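Local coordinates for protein dihydropteroate synthase 2 (Mycobacterium tuberculosis, PDB 2VP8) that probably lacks dihydropteroate synthase activity, and appears to bind the pterin pyrophosphate substrate only very weakly but to accept the inhibitor dapsone, at residues N225-H228 and G229-L233; E290-A293 and T294-V297; V189-A192 and V193-Q196. All coordinates share one frame; numbering follows the deposited sequence.

Interaction 1 of 3, residues N225-H228 and G229-L233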
loop_
_atom_site.group_PDB
_atom_site.type_symbol
_atom_site.label_atom_id
_atom_site.label_comp_id
_atom_site.label_asym_id
_atom_site.label_seq_id
_atom_site.Cartn_x
_atom_site.Cartn_y
_atom_site.Cartn_z
ATOM N N ASN B 225 -3.790 9.689 10.407
ATOM C CA ASN B 225 -5.099 9.226 10.879
ATOM C C ASN B 225 -6.011 10.267 11.551
ATOM O O ASN B 225 -6.122 10.316 12.783
ATOM C CB ASN B 225 -4.919 8.003 11.798
ATOM C CG ASN B 225 -4.477 6.748 11.045
ATOM O OD1 ASN B 225 -4.758 6.585 9.851
ATOM N ND2 ASN B 225 -3.791 5.848 11.749
ATOM N N THR B 226 -6.658 11.093 10.734
ATOM C CA THR B 226 -7.814 11.882 11.166
ATOM C C THR B 226 -8.936 11.524 10.208
ATOM O O THR B 226 -8.661 11.124 9.072
ATOM C CB THR B 226 -7.564 13.401 11.101
ATOM O OG1 THR B 226 -7.287 13.785 9.749
ATOM C CG2 THR B 226 -6.401 13.808 12.004
ATOM N N PHE B 227 -10.190 11.654 10.638
ATOM C CA PHE B 227 -11.289 11.243 9.763
ATOM C C PHE B 227 -11.226 11.888 8.379
ATOM O O PHE B 227 -11.301 11.186 7.374
ATOM C CB PHE B 227 -12.673 11.434 10.394
ATOM C CG PHE B 227 -13.788 10.800 9.591
ATOM C CD1 PHE B 227 -13.692 9.465 9.166
ATOM C CD2 PHE B 227 -14.917 11.531 9.241
ATOM C CE1 PHE B 227 -14.705 8.872 8.412
ATOM C CE2 PHE B 227 -15.936 10.951 8.492
ATOM C CZ PHE B 227 -15.832 9.616 8.076
ATOM N N HIS B 228 -11.081 13.213 8.339
ATOM C CA HIS B 228 -10.978 13.950 7.080
ATOM C C HIS B 228 -9.852 13.410 6.225
ATOM O O HIS B 228 -10.033 13.192 5.034
ATOM C CB HIS B 228 -10.764 15.446 7.319
ATOM C CG HIS B 228 -11.957 16.147 7.890
ATOM N ND1 HIS B 228 -12.029 16.537 9.212
ATOM C CD2 HIS B 228 -13.121 16.539 7.318
ATOM C CE1 HIS B 228 -13.187 17.135 9.430
ATOM N NE2 HIS B 228 -13.869 17.150 8.298
ATOM N N GLY B 229 -8.695 13.185 6.841
ATOM C CA GLY B 229 -7.539 12.623 6.146
ATOM C C GLY B 229 -7.850 11.321 5.442
ATOM O O GLY B 229 -7.791 11.239 4.212
ATOM N N LEU B 230 -8.198 10.307 6.227
ATOM C CA LEU B 230 -8.549 8.989 5.704
ATOM C C LEU B 230 -9.626 9.023 4.616
ATOM O O LEU B 230 -9.515 8.298 3.626
ATOM C CB LEU B 230 -8.968 8.057 6.838
ATOM C CG LEU B 230 -7.886 7.720 7.863
ATOM C CD1 LEU B 230 -8.494 7.105 9.122
ATOM C CD2 LEU B 230 -6.814 6.812 7.263
ATOM N N LEU B 231 -10.658 9.848 4.799
ATOM C CA LEU B 231 -11.701 9.998 3.786
ATOM C C LEU B 231 -11.110 10.437 2.471
ATOM O O LEU B 231 -11.317 9.793 1.445
ATOM C CB LEU B 231 -12.745 11.034 4.186
ATOM C CG LEU B 231 -14.140 10.594 4.618
ATOM C CD1 LEU B 231 -15.053 11.815 4.497
ATOM C CD2 LEU B 231 -14.695 9.400 3.819
ATOM N N LEU B 232 -10.372 11.539 2.500
ATOM C CA LEU B 232 -9.786 12.052 1.293
ATOM C C LEU B 232 -8.886 11.000 0.671
ATOM O O LEU B 232 -8.871 10.841 -0.551
ATOM C CB LEU B 232 -9.038 13.356 1.558
ATOM C CG LEU B 232 -9.919 14.516 2.021
ATOM C CD1 LEU B 232 -9.082 15.765 2.157
ATOM C CD2 LEU B 232 -11.086 14.755 1.067
ATOM N N LEU B 233 -8.163 10.265 1.513
ATOM C CA LEU B 233 -7.356 9.139 1.050
ATOM C C LEU B 233 -8.206 8.110 0.318
ATOM O O LEU B 233 -7.833 7.643 -0.760
ATOM C CB LEU B 233 -6.651 8.457 2.218
ATOM C CG LEU B 233 -5.224 8.884 2.527
ATOM C CD1 LEU B 233 -4.764 8.307 3.881
ATOM C CD2 LEU B 233 -4.315 8.449 1.393
#
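Two side-chain torsions set up the contact of Thr226 with Gly229 and of Phe227 with Leu231. The Thr226 hydroxyl is tucked into the cleft flanked by N and C of its own residue (chi1 61°), and the Phe227 ring swings anti to its backbone N (chi1 -170°). The motif is a helix N-cap: Thr226 stands just ahead of helix 227-234, which follows strand 214-217 in the parallel TIM-type barrel of the pterin-binding family.

Thr226 holds the first turn with two acceptors. Its OG1 takes the N-H of Gly229, a long bond of 3.3 Å from Gly229 N to Thr226 OG1, and its main-chain O starts the regular i to i+4 ladder by receiving Leu230 N, 3.0 Å from Leu230 N to Thr226 O. The hydroxyl thus satisfies a first-turn N-H that has no carbonyl of an earlier turn to bond to.

One step along, the Phe227 ring projects outward beside the next turn, crossing the Leu231 side chain. Leu231 meets one ring face through its branching carbon: Leu231 CG stands 4.3 Å from the centroid of the Phe227 ring, 22° off the normal, shifted toward the rim. This is a CH-pi contact, supported underneath by the main-chain bond from Leu231 N to Phe227 O.

The leucine side of this turn is covered, whereas Phe227 and His228 lie at the exposed side. Leu231 packs on Thr186 of helix 186-207, while Pro310 of the second subunit lies against Phe227 and Ser303 of that subunit against Leu230. One residue further on, Leu232 N bonds to His228 O, and the Leu232 side chain leans over the same oxygen, with Leu232 CG 3.3 Å from His228 O.

Interaction 2 of 3, residues E290-A293 and T294-V297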
loop_
_atom_site.group_PDB
_atom_site.type_symbol
_atom_site.label_atom_id
_atom_site.label_comp_id
_atom_site.label_asym_id
_atom_site.label_seq_id
_atom_site.Cartn_x
_atom_site.Cartn_y
_atom_site.Cartn_z
ATOM N N GLU B 290 11.763 10.771 3.613
ATOM C CA GLU B 290 12.501 9.591 3.180
ATOM C C GLU B 290 12.127 9.272 1.751
ATOM O O GLU B 290 11.014 8.783 1.472
ATOM C CB GLU B 290 12.193 8.381 4.074
ATOM C CG GLU B 290 13.433 7.562 4.493
ATOM C CD GLU B 290 14.076 6.752 3.349
ATOM O OE1 GLU B 290 15.251 7.029 2.997
ATOM O OE2 GLU B 290 13.415 5.840 2.813
ATOM N N VAL B 291 13.069 9.537 0.852
ATOM C CA VAL B 291 12.856 9.371 -0.584
ATOM C C VAL B 291 12.858 7.906 -1.023
ATOM O O VAL B 291 11.960 7.484 -1.734
ATOM C CB VAL B 291 13.907 10.168 -1.391
ATOM C CG1 VAL B 291 13.666 10.020 -2.883
ATOM C CG2 VAL B 291 13.874 11.627 -0.991
ATOM N N ALA B 292 13.863 7.143 -0.590
ATOM C CA ALA B 292 14.044 5.756 -1.024
ATOM C C ALA B 292 12.860 4.804 -0.720
ATOM O O ALA B 292 12.440 4.043 -1.595
ATOM C CB ALA B 292 15.352 5.197 -0.487
ATOM N N ALA B 293 12.328 4.843 0.504
ATOM C CA ALA B 293 11.227 3.952 0.885
ATOM C C ALA B 293 10.029 4.225 -0.001
ATOM O O ALA B 293 9.351 3.305 -0.464
ATOM C CB ALA B 293 10.856 4.119 2.350
ATOM N N THR B 294 9.788 5.506 -0.249
ATOM C CA THR B 294 8.683 5.920 -1.099
ATOM C C THR B 294 8.950 5.501 -2.537
ATOM O O THR B 294 8.059 4.956 -3.200
ATOM C CB THR B 294 8.441 7.425 -0.993
ATOM O OG1 THR B 294 8.180 7.751 0.379
ATOM C CG2 THR B 294 7.254 7.842 -1.843
ATOM N N ARG B 295 10.178 5.704 -3.010
ATOM C CA ARG B 295 10.484 5.337 -4.380
ATOM C C ARG B 295 10.169 3.866 -4.621
ATOM O O ARG B 295 9.539 3.522 -5.628
ATOM C CB ARG B 295 11.928 5.630 -4.744
ATOM C CG ARG B 295 12.163 5.519 -6.245
ATOM C CD ARG B 295 13.609 5.379 -6.586
ATOM N NE ARG B 295 14.161 4.126 -6.093
ATOM C CZ ARG B 295 15.003 4.025 -5.070
ATOM N NH1 ARG B 295 15.395 5.117 -4.415
ATOM N NH2 ARG B 295 15.453 2.827 -4.708
ATOM N N ARG B 296 10.582 3.014 -3.680
ATOM C CA ARG B 296 10.390 1.572 -3.803
ATOM C C ARG B 296 8.916 1.158 -3.807
ATOM O O ARG B 296 8.545 0.195 -4.471
ATOM C CB ARG B 296 11.202 0.828 -2.749
ATOM C CG ARG B 296 12.693 0.862 -3.059
ATOM C CD ARG B 296 13.495 -0.086 -2.204
ATOM N NE ARG B 296 13.529 0.366 -0.819
ATOM C CZ ARG B 296 14.536 1.034 -0.259
ATOM N NH1 ARG B 296 15.641 1.319 -0.953
ATOM N NH2 ARG B 296 14.434 1.402 1.015
ATOM N N VAL B 297 8.084 1.890 -3.073
ATOM C CA VAL B 297 6.647 1.635 -3.060
ATOM C C VAL B 297 6.042 1.987 -4.421
ATOM O O VAL B 297 5.374 1.163 -5.040
ATOM C CB VAL B 297 5.941 2.414 -1.927
ATOM C CG1 VAL B 297 4.441 2.468 -2.161
ATOM C CG2 VAL B 297 6.256 1.780 -0.572
#
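Arg295 and Arg296 both reach back over Ala292, and their guanidinium planes stand nearly at right angles to each other. The Arg296 chain turns about its CG-CD bond (chi3 -69°), which folds its guanidinium over the preceding turn until Ala292 O lies beneath the centre of one face, 3.9 Å from the plane. Arg295 turns about the same bond in the opposite sense (chi3 66°), and the same oxygen sits below only the rim of its group. Ala292 CB touches both end groups, from directions roughly at right angles, 3.9 Å from Arg295 NH1 and 3.9 Å from Arg296 NH1. Neither guanidinium presents its edge to Ala292 O, whose hydrogen bond comes from the main chain, 3.0 Å from Arg296 N to Ala292 O.

At the start of the turn Glu290 is the N-cap of helix 291-306, the closing helix of the TIM-type barrel. Its carboxylate curls over the helix end, and OE2 takes the N-H of Ala293 on its syn side, tilted 28° out of the carboxylate plane, 2.7 Å from Ala293 N to Glu290 OE2. From the other end of the turn Thr294 OG1 donates to Glu290 O at 3.2 Å, heading almost straight at the carbonyl. Side chain and main chain of Glu290 are therefore both engaged by the first turn.

The polar ends of the arginines bond elsewhere: Arg295 NH1 to Asp77 O and Arg295 NE to Glu299 in a salt bridge. A negative cap at the positive helix end is probably favourable, and Arg296, salt-bridged to Glu269 of the second subunit, carries this helix into the dimer interface.

Interaction 3 of 3, residues V189-A192 and V193-Q196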
loop_
_atom_site.group_PDB
_atom_site.type_symbol
_atom_site.label_atom_id
_atom_site.label_comp_id
_atom_site.label_asym_id
_atom_site.label_seq_id
_atom_site.Cartn_x
_atom_site.Cartn_y
_atom_site.Cartn_z
ATOM N N VAL B 189 -18.497 15.908 1.780
ATOM C CA VAL B 189 -17.251 16.364 2.393
ATOM C C VAL B 189 -16.125 16.338 1.362
ATOM O O VAL B 189 -15.317 17.267 1.288
ATOM C CB VAL B 189 -16.881 15.509 3.627
ATOM C CG1 VAL B 189 -15.568 15.970 4.239
ATOM C CG2 VAL B 189 -17.987 15.577 4.667
ATOM N N VAL B 190 -16.098 15.275 0.563
ATOM C CA VAL B 190 -15.121 15.117 -0.514
ATOM C C VAL B 190 -15.361 16.163 -1.596
ATOM O O VAL B 190 -14.429 16.828 -2.035
ATOM C CB VAL B 190 -15.163 13.683 -1.119
ATOM C CG1 VAL B 190 -14.318 13.588 -2.377
ATOM C CG2 VAL B 190 -14.709 12.649 -0.096
ATOM N N ASP B 191 -16.618 16.314 -2.007
ATOM C CA ASP B 191 -16.983 17.285 -3.041
ATOM C C ASP B 191 -16.730 18.730 -2.609
ATOM O O ASP B 191 -16.412 19.580 -3.438
ATOM C CB ASP B 191 -18.434 17.084 -3.494
ATOM C CG ASP B 191 -18.592 15.906 -4.458
ATOM O OD1 ASP B 191 -19.697 15.330 -4.518
ATOM O OD2 ASP B 191 -17.618 15.555 -5.161
ATOM N N ALA B 192 -16.853 18.989 -1.310
ATOM C CA ALA B 192 -16.539 20.294 -0.734
ATOM C C ALA B 192 -15.054 20.610 -0.843
ATOM O O ALA B 192 -14.680 21.759 -1.068
ATOM C CB ALA B 192 -16.982 20.357 0.717
ATOM N N VAL B 193 -14.215 19.589 -0.674
ATOM C CA VAL B 193 -12.768 19.744 -0.828
ATOM C C VAL B 193 -12.432 19.923 -2.302
ATOM O O VAL B 193 -11.824 20.923 -2.679
ATOM C CB VAL B 193 -11.974 18.546 -0.241
ATOM C CG1 VAL B 193 -10.486 18.716 -0.484
ATOM C CG2 VAL B 193 -12.248 18.396 1.251
ATOM N N ILE B 194 -12.847 18.957 -3.123
ATOM C CA ILE B 194 -12.656 19.001 -4.578
ATOM C C ILE B 194 -13.019 20.370 -5.154
ATOM O O ILE B 194 -12.300 20.916 -5.992
ATOM C CB ILE B 194 -13.471 17.883 -5.288
ATOM C CG1 ILE B 194 -12.781 16.524 -5.109
ATOM C CG2 ILE B 194 -13.680 18.198 -6.777
ATOM C CD1 ILE B 194 -13.593 15.333 -5.564
ATOM N N SER B 195 -14.131 20.927 -4.683
ATOM C CA SER B 195 -14.581 22.232 -5.143
ATOM C C SER B 195 -13.582 23.326 -4.774
ATOM O O SER B 195 -13.200 24.123 -5.627
ATOM C CB SER B 195 -15.971 22.554 -4.594
ATOM O OG SER B 195 -16.529 23.661 -5.267
ATOM N N GLN B 196 -13.140 23.342 -3.520
ATOM C CA GLN B 196 -12.269 24.414 -3.024
ATOM C C GLN B 196 -10.865 24.403 -3.619
ATOM O O GLN B 196 -10.303 25.462 -3.881
ATOM C CB GLN B 196 -12.220 24.426 -1.496
ATOM C CG GLN B 196 -13.543 24.867 -0.855
ATOM C CD GLN B 196 -13.584 24.681 0.654
ATOM O OE1 GLN B 196 -12.547 24.621 1.320
ATOM N NE2 GLN B 196 -14.790 24.601 1.200
#
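Val190 and Ile194 make the closest side-chain contact of this turn, meeting through methyl groups: Val190 CG1 and Ile194 CD1 are 3.7 Å apart where the two chains cross. Ile194 gets there because CG1 stands beside its own backbone N (chi1 -76°) and the rest of the chain continues extended, running back along the helix past Val190 O. Underneath lies the main-chain bond, 2.9 Å from Ile194 N to Val190 O. Val193, on the neighbouring buried flank, lays CG2 close to Val189 O.

This flank of helix 186-207, one of the outer helices of the TIM-type barrel, faces helices 227-234 and 236-241. Leu239 of helix 236-241 covers Ile194, Leu232 of helix 227-234 meets Val193, and His235 from the loop between those two helices touches Val190.

The other flank is much looser. Ser195 and Gln196 are exposed, and the bond from Gln196 N to Ala192 O is weak at 3.3 Å. Gln196 stretches its chain past Ala192 O and touches it mainly with methylene carbon. Asp191 runs alongside Ile194, and the approach of Asp191 OD2 to Ile194 CD1 is wide, 4.1 Å; the same carboxylate oxygen has a long, weak ion pair with Arg187.

From the N terminus the order is interaction 3, interaction 1, interaction 2. They follow in series, none nesting in or crossing another, and each spans one or two turns of a single helix instead of closing a long loop. Interactions 3 and 1 belong to helices 186-207 and 227-234, on either side of strand 214-217 in sequence, and they touch: Leu232 CD2 lies 3.8 Å from Val193 CG2, and His228 packs on Val189. Interaction 2, on helix 291-306 after strand 285-288, touches neither; its centre is about 22 Å from that of interaction 1. The second subunit meets interactions 1 and 2 but not interaction 3.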